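Local coordinates for NTD biosynthesis operon protein NtdA (PDB 4K2M), which catalyses the reversible pyridoxal phosphate-dependent transfer of an amino group from glutamate to 3-dehydro-glucose 6-phosphate, giving kanosamine 6-phosphate for antibiotic biosynthesis, at residues Pro247-Phe251 against Asn316-Leu320; Arg319-Ala323 against Val349-Phe353; Tyr169-Pro174 against Leu402-Ala408. Numbering follows the deposited sequence.

Contact 1 of 3, residues Pro247-Phe251 against Asn316-Leu320; sequences PYKNF and NFKRL. With O1G (3-deoxy-3-[(E)-({3-hydroxy-2-methyl-5-[(phosphonooxy)methyl]pyridin-4-yl}methylidene)amino]-6-O-phosphono-alpha-D-gluco pyranose), chain C; ACT (acetate ion), chain F.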
loop_
_atom_site.group_PDB
_atom_site.type_symbol
_atom_site.label_atom_id
_atom_site.label_comp_id
_atom_site.label_asym_id
_atom_site.label_seq_id
_atom_site.Cartn_x
_atom_site.Cartn_y
_atom_site.Cartn_z
ATOM N N PRO A 247 3.182 -11.230 -2.655
ATOM C CA PRO A 247 3.304 -12.218 -3.732
ATOM C C PRO A 247 4.079 -13.488 -3.404
ATOM O O PRO A 247 3.973 -14.441 -4.181
ATOM C CB PRO A 247 4.060 -11.447 -4.818
ATOM C CG PRO A 247 3.672 -10.033 -4.579
ATOM C CD PRO A 247 3.599 -9.883 -3.094
ATOM N N TYR A 248 4.866 -13.505 -2.332
ATOM C CA TYR A 248 5.586 -14.725 -1.985
ATOM C C TYR A 248 4.781 -15.630 -1.059
ATOM O O TYR A 248 5.229 -16.730 -0.732
ATOM C CB TYR A 248 6.928 -14.415 -1.328
ATOM C CG TYR A 248 7.673 -13.267 -1.963
ATOM C CD1 TYR A 248 7.767 -13.140 -3.345
ATOM C CD2 TYR A 248 8.255 -12.296 -1.175
ATOM C CE1 TYR A 248 8.443 -12.064 -3.916
ATOM C CE2 TYR A 248 8.931 -11.242 -1.724
ATOM C CZ TYR A 248 9.026 -11.123 -3.086
ATOM O OH TYR A 248 9.700 -10.040 -3.611
ATOM N N LYS A 249 3.609 -15.181 -0.624
ATOM C CA LYS A 249 2.819 -15.988 0.322
ATOM C C LYS A 249 2.120 -17.164 -0.377
ATOM O O LYS A 249 2.084 -17.246 -1.609
ATOM C CB LYS A 249 1.798 -15.118 1.077
ATOM C CG LYS A 249 2.419 -13.978 1.915
ATOM C CD LYS A 249 3.377 -14.501 2.980
ATOM C CE LYS A 249 4.122 -13.336 3.620
ATOM N NZ LYS A 249 5.107 -12.764 2.632
ATOM N N ASN A 250 1.560 -18.081 0.409
ATOM C CA ASN A 250 0.877 -19.241 -0.182
ATOM C C ASN A 250 -0.231 -18.817 -1.139
ATOM O O ASN A 250 -0.524 -19.501 -2.123
ATOM C CB ASN A 250 0.298 -20.132 0.923
ATOM C CG ASN A 250 1.356 -20.976 1.605
ATOM O OD1 ASN A 250 2.519 -20.583 1.690
ATOM N ND2 ASN A 250 0.959 -22.152 2.095
ATOM N N PHE A 251 -0.866 -17.695 -0.812
ATOM C CA PHE A 251 -1.786 -17.018 -1.714
ATOM C C PHE A 251 -1.373 -15.547 -1.692
ATOM O O PHE A 251 -1.300 -14.937 -0.621
ATOM C CB PHE A 251 -3.232 -17.139 -1.216
ATOM C CG PHE A 251 -4.148 -16.090 -1.792
ATOM C CD1 PHE A 251 -4.162 -15.841 -3.154
ATOM C CD2 PHE A 251 -4.980 -15.343 -0.965
ATOM C CE1 PHE A 251 -4.984 -14.866 -3.696
ATOM C CE2 PHE A 251 -5.812 -14.374 -1.490
ATOM C CZ PHE A 251 -5.811 -14.129 -2.872
ATOM N N ASN A 316 -1.673 -25.214 -2.195
ATOM C CA ASN A 316 -1.402 -25.672 -0.837
ATOM C C ASN A 316 -1.252 -27.188 -0.821
ATOM O O ASN A 316 -0.403 -27.718 -0.103
ATOM C CB ASN A 316 -2.477 -25.207 0.153
ATOM C CG ASN A 316 -2.122 -23.885 0.814
ATOM O OD1 ASN A 316 -1.266 -23.145 0.314
ATOM N ND2 ASN A 316 -2.757 -23.590 1.948
ATOM N N PHE A 317 -2.036 -27.884 -1.633
ATOM C CA PHE A 317 -1.861 -29.326 -1.717
ATOM C C PHE A 317 -0.463 -29.675 -2.260
ATOM O O PHE A 317 0.222 -30.577 -1.741
ATOM C CB PHE A 317 -2.935 -29.986 -2.589
ATOM C CG PHE A 317 -2.774 -31.471 -2.674
ATOM C CD1 PHE A 317 -3.264 -32.289 -1.665
ATOM C CD2 PHE A 317 -2.082 -32.038 -3.738
ATOM C CE1 PHE A 317 -3.093 -33.662 -1.725
ATOM C CE2 PHE A 317 -1.903 -33.403 -3.813
ATOM C CZ PHE A 317 -2.409 -34.222 -2.814
ATOM N N LYS A 318 -0.021 -28.959 -3.284
ATOM C CA LYS A 318 1.298 -29.245 -3.850
ATOM C C LYS A 318 2.395 -29.006 -2.818
ATOM O O LYS A 318 3.357 -29.772 -2.746
ATOM C CB LYS A 318 1.532 -28.428 -5.119
ATOM C CG LYS A 318 0.719 -28.950 -6.333
ATOM C CD LYS A 318 1.035 -28.147 -7.585
ATOM C CE LYS A 318 2.345 -28.612 -8.220
ATOM N NZ LYS A 318 2.665 -27.779 -9.433
ATOM N N ARG A 319 2.254 -27.947 -2.029
ATOM C CA ARG A 319 3.193 -27.706 -0.931
ATOM C C ARG A 319 3.232 -28.859 0.048
ATOM O O ARG A 319 4.316 -29.272 0.482
ATOM C CB ARG A 319 2.839 -26.411 -0.188
ATOM C CG ARG A 319 3.100 -25.156 -0.998
ATOM C CD ARG A 319 2.642 -23.940 -0.175
ATOM N NE ARG A 319 2.913 -22.682 -0.873
ATOM C CZ ARG A 319 4.040 -21.985 -0.749
ATOM N NH1 ARG A 319 4.999 -22.415 0.058
ATOM N NH2 ARG A 319 4.217 -20.868 -1.456
ATOM N N LEU A 320 2.058 -29.387 0.396
ATOM C CA LEU A 320 1.994 -30.510 1.324
ATOM C C LEU A 320 2.697 -31.736 0.720
ATOM O O LEU A 320 3.432 -32.453 1.418
ATOM C CB LEU A 320 0.537 -30.850 1.658
ATOM C CG LEU A 320 0.308 -32.208 2.327
ATOM C CD1 LEU A 320 0.931 -32.254 3.714
ATOM C CD2 LEU A 320 -1.187 -32.554 2.378
HETATM P P O1G C . 3.430 -7.964 4.604
HETATM C C3A O1G C . 5.494 -12.411 7.721
HETATM O O3 O1G C . 6.246 -13.365 7.123
HETATM C C1 O1G C . 9.986 -11.877 3.242
HETATM N "N1'" O1G C . 4.216 -11.606 9.542
HETATM C C2 O1G C . 8.997 -12.121 4.385
HETATM O O2 O1G C . 9.054 -13.574 4.584
HETATM C C9A O1G C . 4.959 -12.585 9.002
HETATM C C2A O1G C . 5.168 -13.851 9.816
HETATM C C3 O1G C . 7.566 -11.650 4.073
HETATM N "N3'" O1G C . 6.865 -11.723 5.368
HETATM O O1 O1G C . 9.741 -12.750 2.128
HETATM C C4 O1G C . 7.539 -10.243 3.446
HETATM O O4 O1G C . 6.239 -10.229 2.825
HETATM C C4A O1G C . 5.265 -11.241 7.018
HETATM C C4B O1G C . 5.840 -11.020 5.676
HETATM C C5 O1G C . 8.548 -10.214 2.298
HETATM O O5 O1G C . 9.868 -10.534 2.756
HETATM C C5A O1G C . 4.495 -10.240 7.605
HETATM C C5T O1G C . 4.142 -8.878 6.984
HETATM C C6 O1G C . 8.775 -8.844 1.723
HETATM C C6A O1G C . 3.988 -10.451 8.878
HETATM O OP1 O1G C . 3.379 -6.635 5.327
HETATM O OP2 O1G C . 2.205 -8.236 3.795
HETATM O OP3 O1G C . 4.776 -8.168 3.871
HETATM O OP4 O1G C . 3.353 -9.091 5.792
HETATM O O6 O1G C . 9.477 -8.810 0.539
HETATM P "P'" O1G C . 9.157 -7.695 -0.575
HETATM O OP6 O1G C . 7.727 -7.947 -1.003
HETATM O OP7 O1G C . 9.380 -6.328 0.031
HETATM O OP8 O1G C . 10.179 -8.035 -1.664
HETATM C C ACT F . 7.115 -19.612 -0.586
HETATM O O ACT F . 6.767 -20.758 -0.354
HETATM O OXT ACT F . 6.532 -18.973 -1.454
HETATM C CH3 ACT F . 8.271 -19.018 0.182
HETATM O O HOH W 1 2.394 -19.795 -3.407
HETATM O O HOH W 2 0.371 -22.232 -1.829
#

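Contact 2 of 3, residues Arg319-Ala323 against Val349-Phe353; sequences RLFLA and VWHLF. With ACT (acetate ion), chain F.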
loop_
_atom_site.group_PDB
_atom_site.type_symbol
_atom_site.label_atom_id
_atom_site.label_comp_id
_atom_site.label_asym_id
_atom_site.label_seq_id
_atom_site.Cartn_x
_atom_site.Cartn_y
_atom_site.Cartn_z
ATOM N N ARG A 319 2.254 -27.947 -2.029
ATOM C CA ARG A 319 3.193 -27.706 -0.931
ATOM C C ARG A 319 3.232 -28.859 0.048
ATOM O O ARG A 319 4.316 -29.272 0.482
ATOM C CB ARG A 319 2.839 -26.411 -0.188
ATOM C CG ARG A 319 3.100 -25.156 -0.998
ATOM C CD ARG A 319 2.642 -23.940 -0.175
ATOM N NE ARG A 319 2.913 -22.682 -0.873
ATOM C CZ ARG A 319 4.040 -21.985 -0.749
ATOM N NH1 ARG A 319 4.999 -22.415 0.058
ATOM N NH2 ARG A 319 4.217 -20.868 -1.456
ATOM N N LEU A 320 2.058 -29.387 0.396
ATOM C CA LEU A 320 1.994 -30.510 1.324
ATOM C C LEU A 320 2.697 -31.736 0.720
ATOM O O LEU A 320 3.432 -32.453 1.418
ATOM C CB LEU A 320 0.537 -30.850 1.658
ATOM C CG LEU A 320 0.308 -32.208 2.327
ATOM C CD1 LEU A 320 0.931 -32.254 3.714
ATOM C CD2 LEU A 320 -1.187 -32.554 2.378
ATOM N N PHE A 321 2.462 -31.982 -0.568
ATOM C CA PHE A 321 3.078 -33.131 -1.226
ATOM C C PHE A 321 4.588 -33.002 -1.159
ATOM O O PHE A 321 5.294 -33.966 -0.844
ATOM C CB PHE A 321 2.638 -33.263 -2.688
ATOM C CG PHE A 321 3.196 -34.485 -3.369
ATOM C CD1 PHE A 321 2.583 -35.723 -3.199
ATOM C CD2 PHE A 321 4.338 -34.405 -4.155
ATOM C CE1 PHE A 321 3.087 -36.866 -3.813
ATOM C CE2 PHE A 321 4.852 -35.542 -4.776
ATOM C CZ PHE A 321 4.224 -36.777 -4.594
ATOM N N LEU A 322 5.086 -31.806 -1.452
ATOM C CA LEU A 322 6.517 -31.547 -1.366
ATOM C C LEU A 322 7.054 -31.772 0.045
ATOM O O LEU A 322 8.114 -32.377 0.213
ATOM C CB LEU A 322 6.834 -30.117 -1.810
ATOM C CG LEU A 322 6.700 -29.916 -3.319
ATOM C CD1 LEU A 322 6.753 -28.419 -3.627
ATOM C CD2 LEU A 322 7.794 -30.668 -4.112
ATOM N N ALA A 323 6.337 -31.289 1.055
ATOM C CA ALA A 323 6.793 -31.429 2.432
ATOM C C ALA A 323 6.826 -32.902 2.818
ATOM O O ALA A 323 7.785 -33.377 3.427
ATOM C CB ALA A 323 5.898 -30.636 3.393
ATOM N N VAL A 349 0.770 -25.407 6.800
ATOM C CA VAL A 349 0.514 -25.187 5.379
ATOM C C VAL A 349 1.796 -25.035 4.559
ATOM O O VAL A 349 1.743 -24.755 3.369
ATOM C CB VAL A 349 -0.457 -24.017 5.100
ATOM C CG1 VAL A 349 -1.840 -24.327 5.643
ATOM C CG2 VAL A 349 0.080 -22.685 5.698
ATOM N N TRP A 350 2.939 -25.219 5.209
ATOM C CA TRP A 350 4.201 -25.397 4.500
ATOM C C TRP A 350 4.550 -24.198 3.646
ATOM O O TRP A 350 4.884 -24.319 2.468
ATOM C CB TRP A 350 4.167 -26.689 3.665
ATOM C CG TRP A 350 3.800 -27.871 4.521
ATOM C CD1 TRP A 350 2.619 -28.567 4.503
ATOM C CD2 TRP A 350 4.605 -28.462 5.547
ATOM N NE1 TRP A 350 2.645 -29.561 5.470
ATOM C CE2 TRP A 350 3.855 -29.514 6.119
ATOM C CE3 TRP A 350 5.893 -28.203 6.043
ATOM C CZ2 TRP A 350 4.352 -30.316 7.152
ATOM C CZ3 TRP A 350 6.384 -28.995 7.079
ATOM C CH2 TRP A 350 5.614 -30.041 7.619
ATOM N N HIS A 351 4.486 -23.017 4.256
ATOM C CA HIS A 351 4.964 -21.828 3.570
ATOM C C HIS A 351 6.489 -21.888 3.399
ATOM O O HIS A 351 7.029 -21.537 2.345
ATOM C CB HIS A 351 4.592 -20.570 4.351
ATOM C CG HIS A 351 5.146 -19.324 3.740
ATOM N ND1 HIS A 351 4.773 -18.884 2.490
ATOM C CD2 HIS A 351 6.072 -18.445 4.191
ATOM C CE1 HIS A 351 5.434 -17.775 2.200
ATOM N NE2 HIS A 351 6.229 -17.489 3.214
ATOM N N LEU A 352 7.175 -22.311 4.461
ATOM C CA LEU A 352 8.612 -22.561 4.443
ATOM C C LEU A 352 8.836 -23.944 5.027
ATOM O O LEU A 352 8.001 -24.427 5.792
ATOM C CB LEU A 352 9.364 -21.481 5.244
ATOM C CG LEU A 352 9.394 -20.111 4.536
ATOM C CD1 LEU A 352 9.436 -18.918 5.523
ATOM C CD2 LEU A 352 10.559 -20.025 3.545
ATOM N N PHE A 353 9.951 -24.582 4.666
ATOM C CA PHE A 353 10.223 -25.954 5.100
ATOM C C PHE A 353 11.519 -25.980 5.894
ATOM O O PHE A 353 12.611 -25.965 5.310
ATOM C CB PHE A 353 10.353 -26.916 3.906
ATOM C CG PHE A 353 10.501 -28.348 4.330
ATOM C CD1 PHE A 353 9.370 -29.124 4.569
ATOM C CD2 PHE A 353 11.768 -28.906 4.553
ATOM C CE1 PHE A 353 9.485 -30.443 5.014
ATOM C CE2 PHE A 353 11.893 -30.234 4.986
ATOM C CZ PHE A 353 10.741 -30.995 5.226
HETATM C C ACT F . 7.115 -19.612 -0.586
HETATM O O ACT F . 6.767 -20.758 -0.354
HETATM O OXT ACT F . 6.532 -18.973 -1.454
HETATM C CH3 ACT F . 8.271 -19.018 0.182
#

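Contact 3 of 3, residues Tyr169-Pro174 against Leu402-Ala408; sequences YVDINP and LVHTEKA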
loop_
_atom_site.group_PDB
_atom_site.type_symbol
_atom_site.label_atom_id
_atom_site.label_comp_id
_atom_site.label_asym_id
_atom_site.label_seq_id
_atom_site.Cartn_x
_atom_site.Cartn_y
_atom_site.Cartn_z
ATOM N N TYR A 169 9.252 -10.226 24.506
ATOM C CA TYR A 169 9.595 -11.463 23.824
ATOM C C TYR A 169 9.614 -12.647 24.778
ATOM O O TYR A 169 10.181 -12.577 25.889
ATOM C CB TYR A 169 10.943 -11.299 23.128
ATOM C CG TYR A 169 10.886 -10.196 22.095
ATOM C CD1 TYR A 169 10.149 -10.372 20.928
ATOM C CD2 TYR A 169 11.538 -8.988 22.291
ATOM C CE1 TYR A 169 10.071 -9.367 19.983
ATOM C CE2 TYR A 169 11.470 -7.976 21.345
ATOM C CZ TYR A 169 10.735 -8.186 20.196
ATOM O OH TYR A 169 10.651 -7.206 19.231
ATOM N N VAL A 170 8.967 -13.724 24.359
ATOM C CA VAL A 170 9.056 -14.987 25.080
ATOM C C VAL A 170 9.536 -16.106 24.159
ATOM O O VAL A 170 9.432 -16.020 22.922
ATOM C CB VAL A 170 7.743 -15.380 25.804
ATOM C CG1 VAL A 170 7.228 -14.236 26.647
ATOM C CG2 VAL A 170 6.698 -15.790 24.830
ATOM N N ASP A 171 10.057 -17.163 24.774
ATOM C CA ASP A 171 10.749 -18.226 24.064
ATOM C C ASP A 171 9.789 -19.050 23.213
ATOM O O ASP A 171 8.592 -19.106 23.493
ATOM C CB ASP A 171 11.450 -19.135 25.084
ATOM C CG ASP A 171 12.872 -19.512 24.673
ATOM O OD1 ASP A 171 13.304 -19.144 23.557
ATOM O OD2 ASP A 171 13.561 -20.180 25.479
ATOM N N ILE A 172 10.325 -19.679 22.171
ATOM C CA ILE A 172 9.535 -20.549 21.299
ATOM C C ILE A 172 9.679 -22.003 21.714
ATOM O O ILE A 172 10.577 -22.360 22.464
ATOM C CB ILE A 172 9.998 -20.470 19.844
ATOM C CG1 ILE A 172 11.498 -20.798 19.769
ATOM C CG2 ILE A 172 9.677 -19.099 19.258
ATOM C CD1 ILE A 172 12.032 -21.112 18.390
ATOM N N ASN A 173 8.791 -22.845 21.200
ATOM C CA ASN A 173 8.990 -24.284 21.255
ATOM C C ASN A 173 10.004 -24.567 20.134
ATOM O O ASN A 173 9.793 -24.183 18.991
ATOM C CB ASN A 173 7.636 -24.959 21.026
ATOM C CG ASN A 173 7.731 -26.468 20.843
ATOM O OD1 ASN A 173 8.592 -26.978 20.120
ATOM N ND2 ASN A 173 6.805 -27.188 21.468
ATOM N N PRO A 174 11.144 -25.197 20.465
ATOM C CA PRO A 174 12.238 -25.267 19.486
ATOM C C PRO A 174 12.003 -26.302 18.392
ATOM O O PRO A 174 12.790 -26.374 17.440
ATOM C CB PRO A 174 13.456 -25.652 20.346
ATOM C CG PRO A 174 12.864 -26.408 21.500
ATOM C CD PRO A 174 11.547 -25.724 21.786
ATOM N N LEU A 402 16.831 -15.797 25.375
ATOM C CA LEU A 402 15.751 -16.662 24.963
ATOM C C LEU A 402 16.445 -17.921 24.497
ATOM O O LEU A 402 16.775 -18.038 23.328
ATOM C CB LEU A 402 14.979 -16.007 23.810
ATOM C CG LEU A 402 14.293 -14.680 24.165
ATOM C CD1 LEU A 402 13.843 -13.967 22.895
ATOM C CD2 LEU A 402 13.102 -14.915 25.073
ATOM N N VAL A 403 16.688 -18.848 25.426
ATOM C CA VAL A 403 17.594 -19.973 25.168
ATOM C C VAL A 403 17.183 -20.838 23.984
ATOM O O VAL A 403 18.015 -21.174 23.124
ATOM C CB VAL A 403 17.742 -20.879 26.412
ATOM C CG1 VAL A 403 18.680 -22.028 26.108
ATOM C CG2 VAL A 403 18.267 -20.071 27.598
ATOM N N HIS A 404 15.908 -21.192 23.933
ATOM C CA HIS A 404 15.426 -22.090 22.886
ATOM C C HIS A 404 15.346 -21.397 21.538
ATOM O O HIS A 404 15.653 -22.002 20.508
ATOM C CB HIS A 404 14.059 -22.674 23.263
ATOM C CG HIS A 404 14.103 -23.569 24.459
ATOM N ND1 HIS A 404 15.032 -24.579 24.600
ATOM C CD2 HIS A 404 13.339 -23.601 25.576
ATOM C CE1 HIS A 404 14.836 -25.194 25.751
ATOM N NE2 HIS A 404 13.814 -24.622 26.363
ATOM N N THR A 405 14.915 -20.136 21.546
ATOM C CA THR A 405 14.832 -19.366 20.316
ATOM C C THR A 405 16.226 -19.220 19.730
ATOM O O THR A 405 16.419 -19.412 18.543
ATOM C CB THR A 405 14.266 -17.968 20.580
ATOM O OG1 THR A 405 12.980 -18.084 21.205
ATOM C CG2 THR A 405 14.148 -17.155 19.289
ATOM N N GLU A 406 17.201 -18.877 20.572
ATOM C CA GLU A 406 18.566 -18.686 20.094
ATOM C C GLU A 406 19.197 -19.973 19.560
ATOM O O GLU A 406 19.877 -19.968 18.526
ATOM C CB GLU A 406 19.423 -18.044 21.192
ATOM C CG GLU A 406 19.121 -16.556 21.423
ATOM C CD GLU A 406 19.503 -16.100 22.828
ATOM O OE1 GLU A 406 20.445 -16.702 23.387
ATOM O OE2 GLU A 406 18.866 -15.165 23.381
ATOM N N LYS A 407 18.972 -21.079 20.255
ATOM C CA LYS A 407 19.521 -22.357 19.809
ATOM C C LYS A 407 18.866 -22.787 18.494
ATOM O O LYS A 407 19.557 -23.124 17.537
ATOM C CB LYS A 407 19.340 -23.435 20.890
ATOM C CG LYS A 407 19.964 -24.803 20.549
ATOM C CD LYS A 407 21.435 -24.655 20.140
ATOM C CE LYS A 407 22.080 -26.020 19.862
ATOM N NZ LYS A 407 23.500 -25.882 19.403
ATOM N N ALA A 408 17.539 -22.725 18.425
ATOM C CA ALA A 408 16.843 -23.135 17.198
ATOM C C ALA A 408 17.234 -22.235 16.031
ATOM O O ALA A 408 17.393 -22.685 14.896
ATOM C CB ALA A 408 15.342 -23.123 17.406
HETATM O O HOH W 3 11.146 -16.077 20.790
#

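Contact 1 of 3, residues Pro247-Phe251 against Asn316-Leu320
Asn250 sets its side-chain oxygen over one face of the Arg319 guanidinium, with Asn250 OD1 3.2 Å from Arg319 CZ. This joins the cofactor-lysine loop of an aspartate aminotransferase fold, the loop between strands 240-244 and 258-262, to helix 312-329. From there Asn250 OD1 is poorly angled to accept from Arg319 NE (3.3 Å) or Arg319 NH1 (3.5 Å), and neither is a hydrogen bond; it is bonded to His351 ND1 instead. Asn250 ND2 gives a weak hydrogen bond to Asn316 OD1 at 3.0 Å; it also donates to Val349 O, while Asn316 ND2 is held by Ile229 O.

Because the backbones stay apart (CA of Asn250 to CA of Asn316 is 6.9 Å), water fills the gap. One water accepts from Arg319 NE at 2.8 Å and donates to Asn250 O at 2.9 Å and to Asn316 OD1 at 2.8 Å; another accepts from Arg319 NH2 at 2.9 Å.

Tyr248 and Lys249 turn away from the helix, into the active site. Tyr248 OH donates to OP8 on the sugar phosphate of O1G at 2.8 Å. With the cofactor bonded to the sugar amine as the external aldimine, Lys249 carries no cofactor. Lys249 NZ donates to O1G O4 at 2.8 Å, and the distance from Lys249 NZ to the imine carbon O1G C4B is 3.6 Å.

Contact 2 of 3, residues Arg319-Ala323 against Val349-Phe353
Arg319 reaches from helix 312-329 and sets its NH1 between two consecutive carbonyls. Arg319 NH1 donates to Trp350 O at 3.1 Å with good geometry, and more weakly to His351 O at 3.2 Å. Both oxygens lie near the guanidinium plane, as does an acetate, probably from the crystallisation liquor, which takes a very short 2.5 Å hydrogen bond from Arg319 NH1 to its O atom and others from NH2. Trp350 has left-handed backbone angles (phi 61°, psi 50°), so the chain bends sharply here in the loop leading to strand 353-356.

Two other polar groups of this turn face the lysine loop: Val349 O and His351 ND1 both bond to the side chain of Asn250. The His351 ring also packs on Gln227, a residue of the pyridoxal 5'-phosphate binding site.

Farther along the helix the contact becomes apolar. Ala323, one turn after Arg319, presses its methyl onto the indole face of Trp350, a CH-pi contact with Ala323 CB 3.5 Å from the centroid of the five-membered ring. Leu320 CD1 sits 3.6 Å from Trp350 NE1, and Phe353 CE1 comes within 3.9 Å of Ala323 CB. His348 also stacks on the Trp350 ring, and Leu320 touches Met17 and Leu20 of helix 13-24 in the N-terminal domain.

The chemistry is thus split by position: the NH1 end of a buried arginine holds the backbone of 349-353 through two carbonyls, while a small alanine lets the indole lie close against the helix.

Contact 3 of 3, residues Tyr169-Pro174 against Leu402-Ala408
Asp171, Leu402 and His404 have the largest buried areas, together nearly half of this contact, in which an aspartate from the loop after edge strand 166-169 binds the N-terminal turn of helix 403-411. The strand belongs to the large mixed sheet of the aminotransferase fold, whereas the helix leads into strand 412-415 of the small C-terminal sheet, so the two parts of the subunit are fastened together here.

The carboxylate of Asp171 meets amides that have no helical carbonyl before them to bond to. His404 N donates to Asp171 OD2 at 3.0 Å and Thr405 N to Asp171 OD1 at 2.8 Å. Asp171 OD1 also accepts from Thr405 OG1 at 2.6 Å, so backbone and side chain of one threonine converge on a single oxygen.

Leu402 is the N-cap residue of the helix, and its side chain runs back along the strand end, placing Leu402 CD1 3.9 Å from Tyr169 CB. Leu402 N donates to Glu406 OE2 at 2.9 Å, an oxygen also bonded to His386 NE2. His404 packs beside the carboxylate: His404 CB lies 3.4 Å from Asp171 OD2 and 3.6 Å from Ile172 O. Ile172 and Pro174 continue the packing onto Ala408. A water completes the join, donating to Val170 O at 2.7 Å and to Thr405 OG1 at 2.8 Å.

How the contacts relate
From the N terminus, 169-174 comes first, but its partner 402-408 arrives last, so contact 3 closes a long loop of 227 intervening residues that encloses the other two. Within it, contact 1 closes 64 residues between 247-251 and 316-320. Contact 2 then starts on the same helix, 312-329, and closes 25 more at 349-353. These two follow one another, overlapping at Arg319 and Leu320, and their centres are 7 Å apart; Asn250 meets Val349 and His351 directly, linking the lysine loop, the helix and the turn before strand 353-356. Contact 3 lies about 26 and 23 Å, centre to centre, from contacts 1 and 2, fastening the sheet's edge to the C-terminal part.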